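Local coordinates for DUF1116 domain-containing protein (Enterococcus faecalis, PDB 3CLQ) that is of unknown function but belongs to the AllG family, named after an oxamate carbamoyltransferase subunit, and may take part in related carbamoyl-transfer chemistry, at residues 29-34 against 114-119; 100-105 against 304-309; 164-169 against 207-212; 258-263 against 309-314; 328-333 against 397-402. All blocks are in the same frame, centred on the assembly; numbering follows the deposited sequence.

Contact 1 (29-34 against 114-119); sequences VGFDKA and YVHIIK
F31 and H116 form a non-hydrogen-bonded pair of two antiparallel strands, and their side chains lie side by side on the same face of the sheet. The two rings are oblique, with centroids 5.2 Å apart and planes at 48°. F31 CE1 sits over one face of the imidazole, toward its rim, 3.8 Å from H116 CD2. Both imidazole nitrogens are held from outside, ND1 by T129 O and NE2 by T236 OG1, which fixes the ring's rotation.

K33 and Y114 cross obliquely at the end of the ladder. K33 CG makes an off-centre CH-pi contact, 3.7 Å from Y114 CE1, and K33 N lies over a face of the phenol ring. The lysine chain then runs on to N112, whose OD1 binds NZ. D32 uses OD1 for a weak bond to the K33 N next to it.

On the other face, I117 lays its CD1 against the G30 backbone, where this residue carries no side chain. I117 CD1 is 3.2 Å from F31 N there.

Five backbone hydrogen bonds join the strands. I117 O accepts from both V29 N (2.9 Å) and G30 N (3.3 Å). I117 N returns a shorter bond to G30 O at 2.7 Å. D32 and V115 form the next hydrogen-bonded pair, with V115 N 2.9 Å from D32 O. V29 and G30 together facing I117 make a classic beta bulge, here in the antiparallel sheet that joins strands 26-33 and 114-120.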
# COMPACT_ATOMS: atom_id res chain seq x y z
N VAL B 29 11.75 -16.33 -7.94
CA VAL B 29 11.93 -17.72 -7.51
C VAL B 29 13.09 -17.97 -6.55
O VAL B 29 13.10 -18.98 -5.84
CB VAL B 29 11.99 -18.73 -8.69
CG1 VAL B 29 10.72 -18.65 -9.53
CG2 VAL B 29 13.27 -18.55 -9.56
N GLY B 30 14.06 -17.07 -6.50
CA GLY B 30 15.20 -17.32 -5.63
C GLY B 30 16.11 -16.13 -5.46
O GLY B 30 15.84 -15.04 -5.98
N PHE B 31 17.19 -16.36 -4.70
CA PHE B 31 18.27 -15.40 -4.49
C PHE B 31 19.55 -16.19 -4.45
O PHE B 31 19.56 -17.32 -3.97
CB PHE B 31 18.12 -14.70 -3.16
CG PHE B 31 16.91 -13.81 -3.06
CD1 PHE B 31 16.99 -12.47 -3.40
CD2 PHE B 31 15.70 -14.31 -2.62
CE1 PHE B 31 15.87 -11.65 -3.30
CE2 PHE B 31 14.59 -13.49 -2.51
CZ PHE B 31 14.67 -12.18 -2.84
N ASP B 32 20.64 -15.60 -4.93
CA ASP B 32 21.93 -16.27 -4.93
C ASP B 32 23.05 -15.32 -5.40
O ASP B 32 22.80 -14.28 -6.01
CB ASP B 32 21.89 -17.56 -5.77
CG ASP B 32 22.81 -18.66 -5.22
OD1 ASP B 32 23.53 -18.43 -4.21
OD2 ASP B 32 22.83 -19.77 -5.81
N LYS B 33 24.29 -15.67 -5.07
CA LYS B 33 25.42 -14.89 -5.50
C LYS B 33 25.37 -14.77 -7.01
O LYS B 33 25.08 -15.74 -7.70
CB LYS B 33 26.73 -15.56 -5.07
CG LYS B 33 26.85 -15.82 -3.57
CD LYS B 33 28.26 -16.19 -3.19
CE LYS B 33 28.59 -15.72 -1.79
NZ LYS B 33 30.04 -15.92 -1.53
N ALA B 34 25.65 -13.59 -7.52
CA ALA B 34 25.74 -13.40 -8.96
C ALA B 34 26.50 -14.54 -9.64
O ALA B 34 25.98 -15.20 -10.53
CB ALA B 34 26.41 -12.10 -9.25
N TYR B 114 24.49 -10.69 -3.81
CA TYR B 114 23.32 -11.51 -4.03
C TYR B 114 22.40 -10.81 -5.01
O TYR B 114 22.31 -9.58 -5.00
CB TYR B 114 22.61 -11.78 -2.71
CG TYR B 114 23.11 -13.03 -2.08
CD1 TYR B 114 24.33 -13.05 -1.40
CD2 TYR B 114 22.41 -14.22 -2.22
CE1 TYR B 114 24.83 -14.24 -0.84
CE2 TYR B 114 22.89 -15.41 -1.66
CZ TYR B 114 24.10 -15.41 -0.99
OH TYR B 114 24.57 -16.57 -0.45
N VAL B 115 21.75 -11.59 -5.87
CA VAL B 115 20.77 -11.07 -6.83
C VAL B 115 19.42 -11.79 -6.71
O VAL B 115 19.39 -12.94 -6.30
CB VAL B 115 21.28 -11.17 -8.30
CG1 VAL B 115 22.38 -10.16 -8.56
CG2 VAL B 115 21.77 -12.59 -8.64
N HIS B 116 18.32 -11.10 -7.04
CA HIS B 116 16.99 -11.74 -7.24
C HIS B 116 17.07 -12.67 -8.43
O HIS B 116 17.63 -12.30 -9.45
CB HIS B 116 15.90 -10.72 -7.62
CG HIS B 116 15.71 -9.60 -6.66
ND1 HIS B 116 16.70 -8.69 -6.37
CD2 HIS B 116 14.62 -9.20 -5.97
CE1 HIS B 116 16.23 -7.80 -5.51
NE2 HIS B 116 14.97 -8.09 -5.25
N ILE B 117 16.49 -13.85 -8.34
CA ILE B 117 16.37 -14.65 -9.54
C ILE B 117 14.91 -14.68 -9.93
O ILE B 117 14.08 -15.23 -9.20
CB ILE B 117 16.81 -16.07 -9.30
CG1 ILE B 117 18.12 -16.09 -8.53
CG2 ILE B 117 16.97 -16.77 -10.61
CD1 ILE B 117 18.25 -17.30 -7.62
N ILE B 118 14.61 -14.08 -11.08
CA ILE B 118 13.24 -13.85 -11.52
C ILE B 118 13.04 -14.58 -12.83
O ILE B 118 13.79 -14.37 -13.77
CB ILE B 118 12.99 -12.33 -11.73
CG1 ILE B 118 13.04 -11.59 -10.40
CG2 ILE B 118 11.64 -12.08 -12.37
CD1 ILE B 118 13.13 -10.11 -10.59
N LYS B 119 12.02 -15.41 -12.92
CA LYS B 119 11.90 -16.30 -14.07
C LYS B 119 10.57 -16.05 -14.71
O LYS B 119 9.58 -15.91 -14.02
CB LYS B 119 12.00 -17.75 -13.61
CG LYS B 119 12.17 -18.77 -14.71
CD LYS B 119 12.49 -20.14 -14.08
CE LYS B 119 11.55 -21.27 -14.59
NZ LYS B 119 10.14 -21.11 -14.05

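Contact 2 (100-105 against 304-309); sequences DAVGSM and MGDSAI
Two hydrogen bonds tie G103 to D306, one through the glycine's N-H and one through its C=O. G103 N donates to D306 OD1 at 2.7 Å, using the anti lone pair of that carboxylate oxygen. D306 N donates to G103 O, also at 2.7 Å, in the carbonyl plane. One residue thus grips both the N-H and the C=O of the other. The second carboxylate oxygen, OD2, is bound by G50 N. Each carboxylate oxygen thus accepts from a backbone N-H, which would help to stabilise a negative charge in this buried place.

A weaker polar contact lies alongside. G305 CA approaches M105 O to 3.1 Å as a CA-H...O contact. G305 has a positive phi of 136°, where a side chain would jam against the preceding carbonyl oxygen and crowd M105 N.

The remaining contacts are van der Waals. V102 CB meets D306 CB at 3.8 Å, the two side chains crossing obliquely. M105, a selenomethionine, is bent at chi2 and chi3, which turns its tip back toward the other segment. Its SE lies 3.8 Å from M304 O. Its CE reaches S307 OG at 3.6 Å. The methyl of M304, also a selenomethionine, comes back against the other end of that chain, with M304 CE 4.1 Å from M105 CB.

All touching residues are buried, close to the centre of the chain. The loop 100-105 is fastened to the place where edge strand 304-305 passes into a type I beta turn, D306 to I309, which leads directly into helix 309-313.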
# COMPACT_ATOMS: atom_id res chain seq x y z
N ASP B 100 21.42 -10.25 -18.96
CA ASP B 100 20.05 -10.49 -18.56
C ASP B 100 19.80 -9.95 -17.16
O ASP B 100 18.95 -10.46 -16.45
CB ASP B 100 19.74 -12.00 -18.63
CG ASP B 100 19.72 -12.51 -20.08
OD1 ASP B 100 19.51 -11.67 -20.98
OD2 ASP B 100 19.89 -13.72 -20.32
N ALA B 101 20.54 -8.92 -16.77
CA ALA B 101 20.29 -8.29 -15.48
C ALA B 101 19.94 -6.82 -15.68
O ALA B 101 19.97 -6.35 -16.81
CB ALA B 101 21.50 -8.43 -14.58
N VAL B 102 19.65 -6.11 -14.59
CA VAL B 102 19.56 -4.62 -14.58
C VAL B 102 20.09 -4.06 -13.26
O VAL B 102 20.04 -4.71 -12.23
CB VAL B 102 18.14 -4.09 -14.76
CG1 VAL B 102 17.69 -4.25 -16.20
CG2 VAL B 102 17.18 -4.78 -13.82
N GLY B 103 20.61 -2.84 -13.28
CA GLY B 103 21.23 -2.29 -12.08
C GLY B 103 20.76 -0.89 -11.76
O GLY B 103 20.76 0.01 -12.62
N SER B 104 20.34 -0.73 -10.51
CA SER B 104 19.92 0.58 -9.99
C SER B 104 21.10 1.55 -9.77
O SER B 104 22.13 1.17 -9.19
CB SER B 104 19.15 0.40 -8.69
OG SER B 104 18.79 1.68 -8.22
N MSE B 105 20.90 2.80 -10.21
CA MSE B 105 21.93 3.85 -10.29
C MSE B 105 23.25 3.41 -10.93
O MSE B 105 23.33 3.18 -12.15
CB MSE B 105 22.19 4.49 -8.92
CG MSE B 105 20.96 5.05 -8.23
SE MSE B 105 19.95 6.47 -9.18
CE MSE B 105 18.54 5.37 -10.05
N MSE B 304 21.42 8.54 -14.71
CA MSE B 304 22.18 7.30 -14.54
C MSE B 304 21.36 6.17 -13.89
O MSE B 304 20.72 6.39 -12.87
CB MSE B 304 23.43 7.59 -13.71
CG MSE B 304 24.41 6.41 -13.58
SE MSE B 304 25.83 6.72 -12.25
CE MSE B 304 24.67 7.19 -10.74
N GLY B 305 21.41 4.98 -14.47
CA GLY B 305 20.81 3.79 -13.87
C GLY B 305 20.02 2.94 -14.84
O GLY B 305 19.75 3.36 -15.95
N ASP B 306 19.65 1.73 -14.44
CA ASP B 306 18.85 0.91 -15.33
C ASP B 306 17.35 1.04 -15.04
O ASP B 306 16.51 0.43 -15.71
CB ASP B 306 19.31 -0.54 -15.29
CG ASP B 306 20.61 -0.76 -16.03
OD1 ASP B 306 21.34 -1.69 -15.63
OD2 ASP B 306 20.92 -0.01 -17.00
N SER B 307 17.02 1.88 -14.06
CA SER B 307 15.67 1.96 -13.53
C SER B 307 14.66 2.39 -14.57
O SER B 307 13.47 2.34 -14.31
CB SER B 307 15.62 2.94 -12.35
OG SER B 307 16.36 4.11 -12.66
N ALA B 308 15.12 2.84 -15.72
CA ALA B 308 14.24 3.36 -16.75
C ALA B 308 13.59 2.22 -17.52
O ALA B 308 12.82 2.45 -18.44
CB ALA B 308 15.02 4.26 -17.70
N ILE B 309 13.90 0.99 -17.14
CA ILE B 309 13.31 -0.16 -17.80
C ILE B 309 11.84 -0.15 -17.38
O ILE B 309 10.94 -0.65 -18.05
CB ILE B 309 13.99 -1.47 -17.34
CG1 ILE B 309 13.51 -2.64 -18.20
CG2 ILE B 309 13.79 -1.73 -15.83
CD1 ILE B 309 14.25 -2.75 -19.50

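Contact 3 (164-169 against 207-212); sequences HDAMTF and PYMVQT
This is a helix-to-helix contact: the C-terminal turn of helix 146-168 lies against the C-terminal turn of helix 195-210. The backbones come close at A166 and Y208.

The van der Waals contacts centre on A166. Its small side chain points at the other helix, and its CB is 3.9 Å from Y208 CB and 4.1 Å from M209 CG. Y208 CB also lies 3.3 Å from A166 O. The tyrosine ring then passes by the end of the first helix, where Y208 CD1 is 3.5 Å from F169 O. Next to A166, T212 OG1 lies 3.4 Å from D165 CB.

No hydrogen bond crosses between the segments. Each segment closes its own helix end with short-range bonds. T168 N and T168 OG1 both donate to D165 O, and F169 N bonds to A166 O. In 207-212, Q211 N bonds to Y208 O and T212 N to M209 O. V210 O, at the last residue of helix 195-210, accepts a bond from R216 NE of the second subunit, so this helix end also takes part in the dimer.

The aromatic contact joins F169 and Q211. F169 CG is anti to the carbonyl carbon (chi1 -72°), and the ring swings toward the partner. Q211 CB sits over the centre of one ring face, 3.7 Å from the centroid of F169, as a CH-pi contact. The glutamine amide plane is turned 56° from the ring. Its NE2 comes to F169 CD2 at 3.0 Å.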
# COMPACT_ATOMS: atom_id res chain seq x y z
N HIS B 164 17.96 -16.62 0.33
CA HIS B 164 18.07 -17.83 -0.48
C HIS B 164 17.37 -19.00 0.19
O HIS B 164 16.61 -19.72 -0.46
CB HIS B 164 19.55 -18.17 -0.66
CG HIS B 164 19.81 -19.53 -1.22
ND1 HIS B 164 19.90 -19.78 -2.57
CD2 HIS B 164 20.08 -20.71 -0.60
CE1 HIS B 164 20.18 -21.06 -2.77
NE2 HIS B 164 20.29 -21.64 -1.59
N ASP B 165 17.64 -19.18 1.48
CA ASP B 165 17.05 -20.26 2.24
C ASP B 165 15.52 -20.09 2.34
O ASP B 165 14.75 -21.03 2.14
CB ASP B 165 17.71 -20.36 3.62
CG ASP B 165 19.17 -20.84 3.55
OD1 ASP B 165 19.73 -21.21 4.61
OD2 ASP B 165 19.75 -20.86 2.43
N ALA B 166 15.08 -18.87 2.61
CA ALA B 166 13.65 -18.61 2.68
C ALA B 166 12.94 -19.04 1.39
O ALA B 166 11.85 -19.62 1.43
CB ALA B 166 13.42 -17.15 2.96
N MSE B 167 13.53 -18.76 0.24
CA MSE B 167 12.82 -19.04 -1.00
C MSE B 167 12.75 -20.53 -1.34
O MSE B 167 11.95 -20.93 -2.20
CB MSE B 167 13.38 -18.22 -2.16
CG MSE B 167 13.18 -16.74 -1.98
SE MSE B 167 11.26 -16.23 -2.01
CE MSE B 167 10.93 -16.61 -3.93
N THR B 168 13.55 -21.37 -0.68
CA THR B 168 13.39 -22.81 -0.88
C THR B 168 12.13 -23.35 -0.18
O THR B 168 11.64 -24.42 -0.55
CB THR B 168 14.62 -23.67 -0.44
OG1 THR B 168 14.65 -23.77 0.99
CG2 THR B 168 15.93 -23.09 -0.96
N PHE B 169 11.63 -22.63 0.82
CA PHE B 169 10.35 -22.93 1.46
C PHE B 169 9.18 -22.38 0.66
O PHE B 169 8.07 -22.27 1.17
CB PHE B 169 10.30 -22.39 2.90
CG PHE B 169 11.17 -23.15 3.86
CD1 PHE B 169 12.48 -22.75 4.11
CD2 PHE B 169 10.70 -24.29 4.49
CE1 PHE B 169 13.29 -23.46 4.98
CE2 PHE B 169 11.50 -24.99 5.35
CZ PHE B 169 12.80 -24.57 5.59
N PRO B 207 6.90 -15.21 6.33
CA PRO B 207 6.57 -16.59 6.69
C PRO B 207 7.73 -17.55 6.34
O PRO B 207 8.08 -18.43 7.11
CB PRO B 207 5.35 -16.91 5.82
CG PRO B 207 4.78 -15.59 5.39
CD PRO B 207 5.85 -14.55 5.52
N TYR B 208 8.31 -17.34 5.17
CA TYR B 208 9.42 -18.17 4.71
C TYR B 208 10.71 -17.96 5.48
O TYR B 208 11.44 -18.92 5.75
CB TYR B 208 9.63 -17.97 3.21
CG TYR B 208 8.36 -18.11 2.42
CD1 TYR B 208 7.51 -19.18 2.64
CD2 TYR B 208 8.00 -17.16 1.48
CE1 TYR B 208 6.33 -19.31 1.95
CE2 TYR B 208 6.82 -17.28 0.77
CZ TYR B 208 5.99 -18.36 1.01
OH TYR B 208 4.82 -18.48 0.28
N MSE B 209 11.02 -16.72 5.84
CA MSE B 209 12.21 -16.45 6.62
C MSE B 209 12.10 -17.13 7.96
O MSE B 209 13.08 -17.64 8.49
CB MSE B 209 12.41 -14.95 6.86
CG MSE B 209 12.71 -14.13 5.62
SE MSE B 209 12.57 -12.21 6.04
CE MSE B 209 14.13 -12.01 7.14
N VAL B 210 10.92 -17.15 8.53
CA VAL B 210 10.77 -17.76 9.82
C VAL B 210 11.02 -19.28 9.80
O VAL B 210 11.36 -19.87 10.82
CB VAL B 210 9.40 -17.41 10.39
CG1 VAL B 210 9.07 -18.28 11.58
CG2 VAL B 210 9.38 -15.94 10.76
N GLN B 211 10.90 -19.90 8.62
CA GLN B 211 11.04 -21.34 8.50
C GLN B 211 12.51 -21.75 8.36
O GLN B 211 12.87 -22.91 8.15
CB GLN B 211 10.25 -21.84 7.30
CG GLN B 211 8.81 -22.14 7.63
CD GLN B 211 8.02 -22.52 6.41
OE1 GLN B 211 7.33 -21.68 5.82
NE2 GLN B 211 8.11 -23.78 6.00
N THR B 212 13.36 -20.75 8.52
CA THR B 212 14.75 -20.83 8.18
C THR B 212 15.52 -21.19 9.45
O THR B 212 14.94 -21.23 10.54
CB THR B 212 15.18 -19.48 7.62
OG1 THR B 212 15.91 -19.67 6.41
CG2 THR B 212 15.97 -18.69 8.62

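Contact 4 (258-263 against 309-314); sequences TTMCRN and ITETYG
M260, a selenomethionine, carries this contact between strand 257-263 and helix 309-313. Its side chain crosses T312 obliquely. M260 CB is 3.4 Å from T312 OG1, and M260 CG follows with T312 OG1 at 3.5 Å. The chain is extended at chi2 and turns about the CG-SE bond (chi3 -51°). That turn brings the terminal methyl back over the helix. There M260 CE meets T312 OG1 at 3.3 Å and lies 3.7 Å from T312 N. M260 CE is also 4.2 Å from E311 CB. M260 thus wraps round one hydroxyl along its length. Beside it, T312 CG2 lies along the T258-T259 backbone, and I309 CD1 reaches T258 O at 3.8 Å.

M260 N is close to T312 OG1, but the angle is too poor for a hydrogen bond. The hydroxyl bonds A308 O one turn back in the chain. E311 likewise turns its carboxylate elsewhere, with OE1 bonded to G317 N and OE2 weakly to H191 ND1. The strand and helix therefore meet here without a hydrogen bond between them, and their contact is van der Waals, round a threonine hydroxyl already bonded to A308.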
# COMPACT_ATOMS: atom_id res chain seq x y z
N THR B 258 13.04 -2.11 -26.29
CA THR B 258 13.04 -3.12 -25.23
C THR B 258 14.01 -2.87 -24.08
O THR B 258 14.15 -3.72 -23.19
CB THR B 258 13.30 -4.48 -25.80
OG1 THR B 258 14.57 -4.47 -26.46
CG2 THR B 258 12.23 -4.81 -26.80
N THR B 259 14.67 -1.71 -24.10
CA THR B 259 15.62 -1.29 -23.07
C THR B 259 15.76 0.25 -23.11
O THR B 259 15.96 0.85 -24.19
CB THR B 259 17.05 -1.86 -23.35
OG1 THR B 259 17.07 -3.29 -23.22
CG2 THR B 259 18.08 -1.25 -22.40
N MSE B 260 15.68 0.90 -21.97
CA MSE B 260 16.15 2.26 -21.87
C MSE B 260 17.05 2.27 -20.66
O MSE B 260 16.64 1.80 -19.60
CB MSE B 260 15.02 3.27 -21.73
CG MSE B 260 14.23 3.49 -23.01
SE MSE B 260 12.93 4.99 -22.94
CE MSE B 260 12.08 4.40 -21.27
N CYS B 261 18.27 2.76 -20.82
CA CYS B 261 19.21 2.76 -19.72
C CYS B 261 20.27 3.81 -19.90
O CYS B 261 20.46 4.34 -20.99
CB CYS B 261 19.85 1.38 -19.54
SG CYS B 261 20.79 0.86 -20.97
N ARG B 262 20.96 4.12 -18.81
CA ARG B 262 21.96 5.17 -18.83
C ARG B 262 23.06 4.85 -17.82
O ARG B 262 22.83 4.12 -16.86
CB ARG B 262 21.33 6.53 -18.56
CG ARG B 262 20.36 6.52 -17.44
CD ARG B 262 18.95 6.26 -17.92
NE ARG B 262 17.99 6.91 -17.03
CZ ARG B 262 17.44 6.33 -15.96
NH1 ARG B 262 16.60 7.00 -15.19
NH2 ARG B 262 17.74 5.07 -15.66
N ASN B 263 24.25 5.39 -18.08
CA ASN B 263 25.43 5.14 -17.24
C ASN B 263 26.10 6.43 -16.76
O ASN B 263 27.29 6.44 -16.49
CB ASN B 263 26.46 4.27 -17.98
CG ASN B 263 26.94 4.89 -19.28
OD1 ASN B 263 26.94 6.11 -19.44
ND2 ASN B 263 27.34 4.05 -20.22
N ILE B 309 13.90 0.99 -17.14
CA ILE B 309 13.31 -0.16 -17.80
C ILE B 309 11.84 -0.15 -17.38
O ILE B 309 10.94 -0.65 -18.05
CB ILE B 309 13.99 -1.47 -17.34
CG1 ILE B 309 13.51 -2.64 -18.20
CG2 ILE B 309 13.79 -1.73 -15.83
CD1 ILE B 309 14.25 -2.75 -19.50
N THR B 310 11.65 0.42 -16.22
CA THR B 310 10.37 0.65 -15.63
C THR B 310 9.39 1.43 -16.55
O THR B 310 8.30 0.97 -16.86
CB THR B 310 10.66 1.36 -14.29
OG1 THR B 310 10.98 0.36 -13.30
CG2 THR B 310 9.52 2.17 -13.83
N GLU B 311 9.78 2.61 -17.01
CA GLU B 311 8.96 3.28 -17.98
C GLU B 311 8.98 2.57 -19.33
O GLU B 311 8.02 2.71 -20.11
CB GLU B 311 9.38 4.74 -18.11
CG GLU B 311 10.56 5.07 -17.24
CD GLU B 311 10.18 5.91 -16.03
OE1 GLU B 311 9.20 6.68 -16.13
OE2 GLU B 311 10.86 5.81 -14.98
N THR B 312 10.04 1.80 -19.60
CA THR B 312 10.05 1.00 -20.85
C THR B 312 8.92 -0.01 -20.81
O THR B 312 8.41 -0.36 -21.86
CB THR B 312 11.38 0.23 -21.13
OG1 THR B 312 12.48 1.12 -21.21
CG2 THR B 312 11.29 -0.50 -22.46
N TYR B 313 8.56 -0.46 -19.61
CA TYR B 313 7.52 -1.46 -19.35
C TYR B 313 6.11 -0.87 -19.32
O TYR B 313 5.14 -1.54 -19.65
CB TYR B 313 7.78 -2.15 -18.01
CG TYR B 313 6.73 -3.21 -17.65
CD1 TYR B 313 6.70 -4.45 -18.28
CD2 TYR B 313 5.76 -2.96 -16.70
CE1 TYR B 313 5.74 -5.40 -17.97
CE2 TYR B 313 4.80 -3.89 -16.37
CZ TYR B 313 4.79 -5.11 -17.00
OH TYR B 313 3.83 -6.05 -16.65
N GLY B 314 6.00 0.36 -18.85
CA GLY B 314 4.74 1.07 -18.82
C GLY B 314 4.53 1.65 -17.44
O GLY B 314 3.52 2.27 -17.16

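Contact 5 (328-333 against 397-402); sequences PLVGGT and IGAGLT
The flat groups here are backbone peptides, since no ring or other planar side chain takes part. Two carbonyl oxygens from the end of helix 327-330 point at strand 396-402. V330 O receives the CA-H of G400, with V330 O to G400 CA at 3.5 Å and an angle of 170° at the hydrogen. This CA-H...O contact is nearly straight. L329 O lies 3.5 Å from A399 O, but both are acceptors and no bond can form. The same L329 O also touches the methyl of A399, at 3.6 Å from A399 CB.

The strand belongs to an antiparallel pair with 383-388, in the manner of a beta hairpin, and G400 is bonded through its backbone to T385 there. The short helix ends against it. G331 follows with a positive phi of 93°, where a side chain would jam against the preceding carbonyl oxygen, and the chain turns off there.

Side chains add a small apolar patch round A399, whose CB points toward the helix. V330 CG2 is 4.2 Å from A399 CB. L329 CD1 comes in at 4.3 Å from A399 CB, with the leucine's CG anti to the backbone N (chi1 167°). V330 CG1 is anti to its own backbone N and lies 4.2 Å from G400 CA. V330 also packs on N384 of the neighbouring strand. P328, in the same short helix, packs on F362 of the second subunit.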
# COMPACT_ATOMS: atom_id res chain seq x y z
N PRO B 328 5.11 16.58 -5.06
CA PRO B 328 6.09 17.56 -4.55
C PRO B 328 7.54 17.03 -4.53
O PRO B 328 8.48 17.83 -4.45
CB PRO B 328 5.59 17.86 -3.14
CG PRO B 328 4.89 16.62 -2.72
CD PRO B 328 4.27 16.03 -3.98
N LEU B 329 7.74 15.72 -4.60
CA LEU B 329 9.09 15.19 -4.67
C LEU B 329 9.66 15.23 -6.10
O LEU B 329 10.85 15.44 -6.31
CB LEU B 329 9.17 13.78 -4.08
CG LEU B 329 10.47 12.99 -4.37
CD1 LEU B 329 11.69 13.63 -3.70
CD2 LEU B 329 10.36 11.52 -3.99
N VAL B 330 8.79 15.04 -7.09
CA VAL B 330 9.28 14.92 -8.44
C VAL B 330 8.95 16.14 -9.24
O VAL B 330 9.45 16.32 -10.35
CB VAL B 330 8.68 13.70 -9.15
CG1 VAL B 330 8.73 13.89 -10.66
CG2 VAL B 330 9.41 12.41 -8.71
N GLY B 331 8.11 16.99 -8.67
CA GLY B 331 7.79 18.26 -9.30
C GLY B 331 6.55 18.13 -10.15
O GLY B 331 5.99 17.05 -10.30
N GLY B 332 6.11 19.26 -10.69
CA GLY B 332 4.95 19.29 -11.54
C GLY B 332 3.65 19.46 -10.78
O GLY B 332 3.67 19.76 -9.59
N THR B 333 2.54 19.29 -11.51
CA THR B 333 1.18 19.46 -11.04
C THR B 333 0.50 18.08 -11.07
O THR B 333 0.98 17.14 -11.72
CB THR B 333 0.44 20.44 -11.98
OG1 THR B 333 -0.27 21.43 -11.24
CG2 THR B 333 -0.52 19.73 -12.87
N ILE B 397 20.05 13.82 -4.18
CA ILE B 397 19.89 15.19 -3.70
C ILE B 397 18.68 15.87 -4.33
O ILE B 397 18.66 17.08 -4.50
CB ILE B 397 21.23 16.05 -3.79
CG1 ILE B 397 21.51 16.59 -5.20
CG2 ILE B 397 22.42 15.26 -3.28
CD1 ILE B 397 21.36 15.57 -6.30
N GLY B 398 17.65 15.07 -4.65
CA GLY B 398 16.41 15.59 -5.23
C GLY B 398 15.88 14.66 -6.31
O GLY B 398 16.40 13.57 -6.47
N ALA B 399 14.85 15.09 -7.03
CA ALA B 399 14.28 14.28 -8.13
C ALA B 399 13.49 15.10 -9.13
O ALA B 399 13.10 16.25 -8.85
CB ALA B 399 13.40 13.18 -7.59
N GLY B 400 13.23 14.49 -10.29
CA GLY B 400 12.59 15.26 -11.35
C GLY B 400 12.39 14.53 -12.65
O GLY B 400 12.67 13.34 -12.71
N LEU B 401 11.93 15.25 -13.67
CA LEU B 401 11.63 14.73 -15.01
C LEU B 401 12.82 14.81 -16.00
O LEU B 401 13.52 15.83 -16.10
CB LEU B 401 10.42 15.47 -15.58
CG LEU B 401 9.92 15.29 -17.02
CD1 LEU B 401 8.48 15.79 -17.13
CD2 LEU B 401 10.77 16.03 -18.05
N THR B 402 13.02 13.74 -16.76
CA THR B 402 14.05 13.75 -17.77
C THR B 402 13.56 13.05 -19.07
O THR B 402 12.45 12.52 -19.12
CB THR B 402 15.36 13.13 -17.22
OG1 THR B 402 16.47 13.58 -18.00
CG2 THR B 402 15.32 11.61 -17.21

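How the contacts relate
Contacts 2 and 4 lie near the centre of the chain. Their centres are 8 Å apart, they share I309, and strands 304-305 and 257-263 are neighbours in one sheet. R262 joins them through a probable hydrogen bond from NH2 to G305 O. Contacts 1 and 3 make a second cluster, 14 Å between centres, where F31 O probably bonds H164 ND1. Contact 5 is 18 Å from contact 4 between centres, and lies opposite contact 1 across the chain's centre. Along the chain, the segments of contacts 1 and 2 alternate, as do those of 2 and 4. Contact 3 lies inside the loop that contact 2 closes. Contact 5 comes last. Contact 2 thus ties early and late parts of the AllG-family region together.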